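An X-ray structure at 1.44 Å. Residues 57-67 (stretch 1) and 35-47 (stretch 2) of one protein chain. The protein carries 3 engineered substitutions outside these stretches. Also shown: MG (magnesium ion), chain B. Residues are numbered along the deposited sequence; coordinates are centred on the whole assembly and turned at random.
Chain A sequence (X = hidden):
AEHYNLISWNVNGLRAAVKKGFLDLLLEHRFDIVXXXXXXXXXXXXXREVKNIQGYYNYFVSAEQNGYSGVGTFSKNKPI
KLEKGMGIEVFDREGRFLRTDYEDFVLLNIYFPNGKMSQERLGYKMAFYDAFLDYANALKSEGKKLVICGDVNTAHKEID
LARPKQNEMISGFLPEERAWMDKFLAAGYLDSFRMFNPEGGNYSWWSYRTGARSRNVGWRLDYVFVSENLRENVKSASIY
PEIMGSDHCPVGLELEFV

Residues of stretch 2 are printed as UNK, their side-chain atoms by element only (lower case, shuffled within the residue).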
# COMPACT_ATOMS: atom_id res chain seq x y z
N TYR A 57 -16.03 -7.61 -6.00
CA TYR A 57 -16.14 -6.34 -6.70
C TYR A 57 -14.72 -5.90 -6.97
O TYR A 57 -13.82 -6.17 -6.16
CB TYR A 57 -16.88 -5.31 -5.86
CG TYR A 57 -18.32 -5.71 -5.62
CD1 TYR A 57 -19.32 -5.35 -6.52
CD2 TYR A 57 -18.69 -6.46 -4.49
CE1 TYR A 57 -20.63 -5.72 -6.33
CE2 TYR A 57 -20.01 -6.84 -4.29
CZ TYR A 57 -20.97 -6.47 -5.23
OH TYR A 57 -22.28 -6.84 -5.05
N ASN A 58 -14.48 -5.20 -8.07
CA ASN A 58 -13.15 -4.64 -8.26
C ASN A 58 -13.20 -3.24 -8.83
O ASN A 58 -14.13 -2.92 -9.58
CB ASN A 58 -12.30 -5.56 -9.16
CG ASN A 58 -12.71 -5.49 -10.61
OD1 ASN A 58 -12.19 -4.66 -11.37
ND2 ASN A 58 -13.69 -6.31 -11.00
N TYR A 59 -12.19 -2.45 -8.44
CA TYR A 59 -12.13 -1.02 -8.81
C TYR A 59 -10.70 -0.67 -9.08
O TYR A 59 -9.82 -1.03 -8.29
CB TYR A 59 -12.68 -0.13 -7.68
CG TYR A 59 -14.07 -0.61 -7.27
CD1 TYR A 59 -15.17 -0.26 -8.00
CD2 TYR A 59 -14.22 -1.47 -6.20
CE1 TYR A 59 -16.43 -0.76 -7.66
CE2 TYR A 59 -15.44 -1.96 -5.88
CZ TYR A 59 -16.52 -1.61 -6.57
OH TYR A 59 -17.77 -2.15 -6.29
N PHE A 60 -10.42 0.02 -10.19
CA PHE A 60 -9.05 0.33 -10.58
C PHE A 60 -8.94 1.78 -10.98
O PHE A 60 -9.93 2.35 -11.55
CB PHE A 60 -8.61 -0.52 -11.80
CG PHE A 60 -8.20 -1.92 -11.42
CD1 PHE A 60 -9.16 -2.92 -11.26
CD2 PHE A 60 -6.86 -2.19 -11.10
CE1 PHE A 60 -8.73 -4.22 -10.87
CE2 PHE A 60 -6.43 -3.47 -10.74
CZ PHE A 60 -7.38 -4.48 -10.62
N VAL A 61 -7.75 2.33 -10.78
CA VAL A 61 -7.44 3.66 -11.36
C VAL A 61 -6.14 3.50 -12.11
O VAL A 61 -5.20 2.80 -11.65
CB VAL A 61 -7.37 4.75 -10.28
CG1 VAL A 61 -6.29 4.55 -9.33
CG2 VAL A 61 -7.27 6.17 -10.95
N SER A 62 -6.12 4.10 -13.29
CA SER A 62 -4.94 4.15 -14.16
C SER A 62 -4.33 5.54 -14.19
O SER A 62 -5.06 6.57 -14.12
CB SER A 62 -5.32 3.83 -15.59
OG SER A 62 -5.37 2.44 -15.93
N ALA A 63 -3.01 5.58 -14.34
CA ALA A 63 -2.32 6.81 -14.62
C ALA A 63 -2.62 7.27 -16.02
O ALA A 63 -3.02 6.49 -16.88
CB ALA A 63 -0.82 6.63 -14.47
N GLU A 64 -2.42 8.57 -16.28
CA GLU A 64 -2.45 9.07 -17.65
C GLU A 64 -1.33 8.49 -18.50
O GLU A 64 -1.56 8.12 -19.63
CB GLU A 64 -2.39 10.61 -17.66
CG GLU A 64 -3.64 11.25 -17.06
CD GLU A 64 -3.77 12.76 -17.31
OE1 GLU A 64 -2.74 13.44 -17.57
OE2 GLU A 64 -4.92 13.25 -17.22
N GLN A 65 -0.15 8.39 -17.91
CA GLN A 65 0.98 7.77 -18.59
C GLN A 65 0.73 6.25 -18.72
O GLN A 65 0.41 5.59 -17.75
CB GLN A 65 2.26 8.08 -17.82
CG GLN A 65 3.51 7.47 -18.45
CD GLN A 65 4.73 7.69 -17.60
OE1 GLN A 65 4.81 8.64 -16.81
NE2 GLN A 65 5.69 6.79 -17.73
N ASN A 66 0.89 5.72 -19.92
CA ASN A 66 0.68 4.29 -20.12
C ASN A 66 1.83 3.47 -19.53
O ASN A 66 2.98 3.91 -19.54
CB ASN A 66 0.58 3.99 -21.60
CG ASN A 66 -0.51 4.79 -22.25
OD1 ASN A 66 -1.62 4.87 -21.71
ND2 ASN A 66 -0.21 5.40 -23.40
N GLY A 67 1.51 2.31 -18.97
CA GLY A 67 2.49 1.42 -18.36
C GLY A 67 3.11 1.91 -17.05
O GLY A 67 4.28 1.60 -16.71
N UNK A 35 -5.78 -5.44 -2.11
CA UNK A 35 -5.33 -4.18 -2.72
C UNK A 35 -4.05 -4.44 -3.49
O UNK A 35 -3.12 -5.06 -2.94
c UNK A 35 -5.07 -3.09 -1.67
s UNK A 35 -6.60 -2.53 -0.87
N UNK A 36 -3.95 -3.93 -4.71
CA UNK A 36 -2.73 -4.04 -5.51
C UNK A 36 -2.25 -2.64 -5.85
O UNK A 36 -3.04 -1.70 -6.11
c UNK A 36 -4.01 -4.39 -7.69
c UNK A 36 -3.15 -6.38 -6.37
c UNK A 36 -2.92 -4.91 -6.77
N UNK A 37 -0.93 -2.48 -5.85
CA UNK A 37 -0.28 -1.25 -6.32
C UNK A 37 0.66 -1.54 -7.47
O UNK A 37 1.24 -2.62 -7.63
c UNK A 37 -0.41 -1.38 -3.02
c UNK A 37 -0.42 -0.24 -4.00
n UNK A 37 -1.52 -1.60 -2.33
c UNK A 37 0.48 -0.53 -5.21
o UNK A 37 0.62 -2.06 -2.85
N UNK A 38 0.83 -0.49 -8.27
CA UNK A 38 1.68 -0.51 -9.45
C UNK A 38 1.21 -1.58 -10.43
O UNK A 38 1.93 -2.50 -10.83
c UNK A 38 5.43 -0.26 -10.25
o UNK A 38 6.12 0.37 -11.07
c UNK A 38 3.18 -0.65 -9.15
c UNK A 38 3.98 -0.17 -10.38
o UNK A 38 5.94 -1.02 -9.40
N UNK A 39 0.00 -1.37 -10.92
CA UNK A 39 -0.59 -2.29 -11.87
C UNK A 39 0.06 -2.16 -13.22
O UNK A 39 0.08 -3.09 -14.03
o UNK A 39 -2.29 -0.73 -12.60
c UNK A 39 -2.81 -2.18 -10.68
c UNK A 39 -2.11 -2.06 -12.04
N UNK A 40 0.54 -0.96 -13.56
CA UNK A 40 1.08 -0.59 -14.87
C UNK A 40 0.04 -0.76 -15.99
O UNK A 40 0.40 -0.86 -17.18
c UNK A 40 5.80 -1.88 -13.60
c UNK A 40 3.49 -1.23 -14.19
c UNK A 40 2.36 -1.41 -15.21
c UNK A 40 4.75 -2.01 -14.65
n UNK A 40 7.08 -2.64 -13.96
N UNK A 41 -1.25 -0.73 -15.62
CA UNK A 41 -2.35 -0.89 -16.57
C UNK A 41 -2.65 0.45 -17.21
O UNK A 41 -2.90 1.44 -16.47
c UNK A 41 -3.62 -1.39 -15.83
c UNK A 41 -3.42 -2.87 -15.39
c UNK A 41 -4.85 -1.20 -16.69
N UNK A 42 -2.67 0.45 -18.54
CA UNK A 42 -2.92 1.63 -19.34
C UNK A 42 -4.38 1.76 -19.66
O UNK A 42 -5.01 0.78 -20.07
o UNK A 42 -0.78 1.31 -20.58
c UNK A 42 -2.16 1.58 -20.70
N UNK A 43 -4.91 2.98 -19.55
CA UNK A 43 -6.24 3.28 -20.11
C UNK A 43 -7.33 2.28 -19.71
O UNK A 43 -8.15 1.88 -20.55
o UNK A 43 -6.33 4.84 -24.32
c UNK A 43 -5.32 4.52 -22.15
c UNK A 43 -6.16 3.36 -21.64
c UNK A 43 -5.29 4.63 -23.67
n UNK A 43 -4.10 4.47 -24.25
N UNK A 44 -7.29 1.83 -18.45
CA UNK A 44 -8.33 0.97 -17.90
C UNK A 44 -8.43 -0.41 -18.59
O UNK A 44 -9.44 -1.11 -18.47
o UNK A 44 -10.64 3.77 -17.29
c UNK A 44 -9.68 1.69 -17.97
o UNK A 44 -8.84 3.10 -16.21
c UNK A 44 -9.72 2.93 -17.09
N UNK A 45 -7.37 -0.81 -19.30
CA UNK A 45 -7.36 -2.09 -19.99
C UNK A 45 -6.80 -3.17 -19.07
O UNK A 45 -5.60 -3.47 -19.10
c UNK A 45 -7.32 -1.22 -22.34
n UNK A 45 -6.10 1.59 -24.63
c UNK A 45 -7.08 0.64 -24.01
c UNK A 45 -6.57 -1.99 -21.28
c UNK A 45 -6.39 -0.53 -23.30
N UNK A 46 -7.69 -3.73 -18.26
CA UNK A 46 -7.31 -4.70 -17.26
C UNK A 46 -7.16 -6.03 -17.93
O UNK A 46 -7.80 -6.28 -18.93
c UNK A 46 -8.37 -4.81 -16.17
c UNK A 46 -8.56 -3.58 -15.30
c UNK A 46 -7.31 -3.45 -14.46
c UNK A 46 -9.80 -3.75 -14.49
N UNK A 47 -6.28 -6.86 -17.39
CA UNK A 47 -6.23 -8.27 -17.79
C UNK A 47 -7.62 -8.91 -17.78
O UNK A 47 -8.37 -8.69 -16.82
c UNK A 47 -5.34 -6.57 -16.28
c UNK A 47 -5.33 -8.90 -16.72
c UNK A 47 -4.46 -7.79 -16.27
MG MG B . 7.90 -1.47 -8.98
O HOH W 1 8.56 -0.21 -10.48
O HOH W 2 -4.82 0.19 -12.65
O HOH W 3 -1.87 2.88 -14.37
O HOH W 4 -2.89 4.93 -19.14
O HOH W 5 -8.50 5.54 -14.25
O HOH W 6 9.80 -1.82 -8.43
O HOH W 7 7.33 -2.85 -7.51
O HOH W 8 7.72 0.15 -7.58

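Position 35 carries one carbon and then a sulfur, out of reach of stretch 1: Cys 35, a small buried side chain on the strand. Position 36 has three carbons, one bearing the other two, and points toward stretch 1; this is Val 36, whose CG2 lies 4.0 Å from Phe 60 CE2, a compact apolar neighbour for the ring. At position 37 three carbons end in one oxygen and one nitrogen, out of reach of stretch 1. It is Gln 37, whose amide lets a buried side chain hydrogen-bond, NE2 being satisfied elsewhere in the structure. Position 38 has three carbons ending in two oxygens, one of them 2.0 Å from the magnesium ion MG. It is Glu 38: OE1 binds the metal, and OE2 accepts from metal-bound water 1, as a carboxylate readily does.

Position 39 branches at its first carbon into an oxygen and a carbon, hence Thr 39. The two branches serve different partners: CG2 sits at the edge of the Phe 60 ring, 3.8 Å from CE2, while OG1 accepts from the backbone N of position 41 at 3.2 Å. Position 40 has four carbons in a row ending in nitrogen; it is Lys 40. The chain leads away, leaving its backbone O 3.3 Å from Gly 67 CA in a CA-H...O contact.

Position 41, three carbons with a fork at the first, is Val 41, an apolar side chain suited to a buried site. Its CB points away, and its O accepts from Ser 62 OG at 2.7 Å. Position 42 has one carbon and then one oxygen, close to Gly 67 N: it is Ser 42, whose short side chain holds OG near the backbone, where it accepts from Gly 67 N at 3.0 Å. Position 43, three carbons closed by an oxygen and a nitrogen, is Gln 43, long enough for NE2 to come within 3.6 Å of Asn 66 OD1. Position 44, two carbons with two oxygens on the second, is Asp 44. Its N donates to Ser 62 OG at 3.2 Å, and its carboxylate OD1 accepts from water 5, which also accepts a hydrogen bond from Ser 62 N.

Position 45, four carbons ending in nitrogen, is Lys 45, closing the type I' turn from Ser 42 as its N donates to Ser 42 O at 2.9 Å. Position 46 has four carbons forked at the second: Leu 46, whose forked apolar end lays CD2 over one face of Phe 60, 3.5 Å from the ring centroid. Position 47 closes three carbons onto its own nitrogen, so it is Pro 47, at the N-cap before a helix.

The contact thus joins apolar packing around Phe 60 to a polar section where Ser 62 OG both donates and accepts, and waters 2 to 5 bridge the two stretches.

Stretch 2 (35-47) CVQETKVSQDKLP
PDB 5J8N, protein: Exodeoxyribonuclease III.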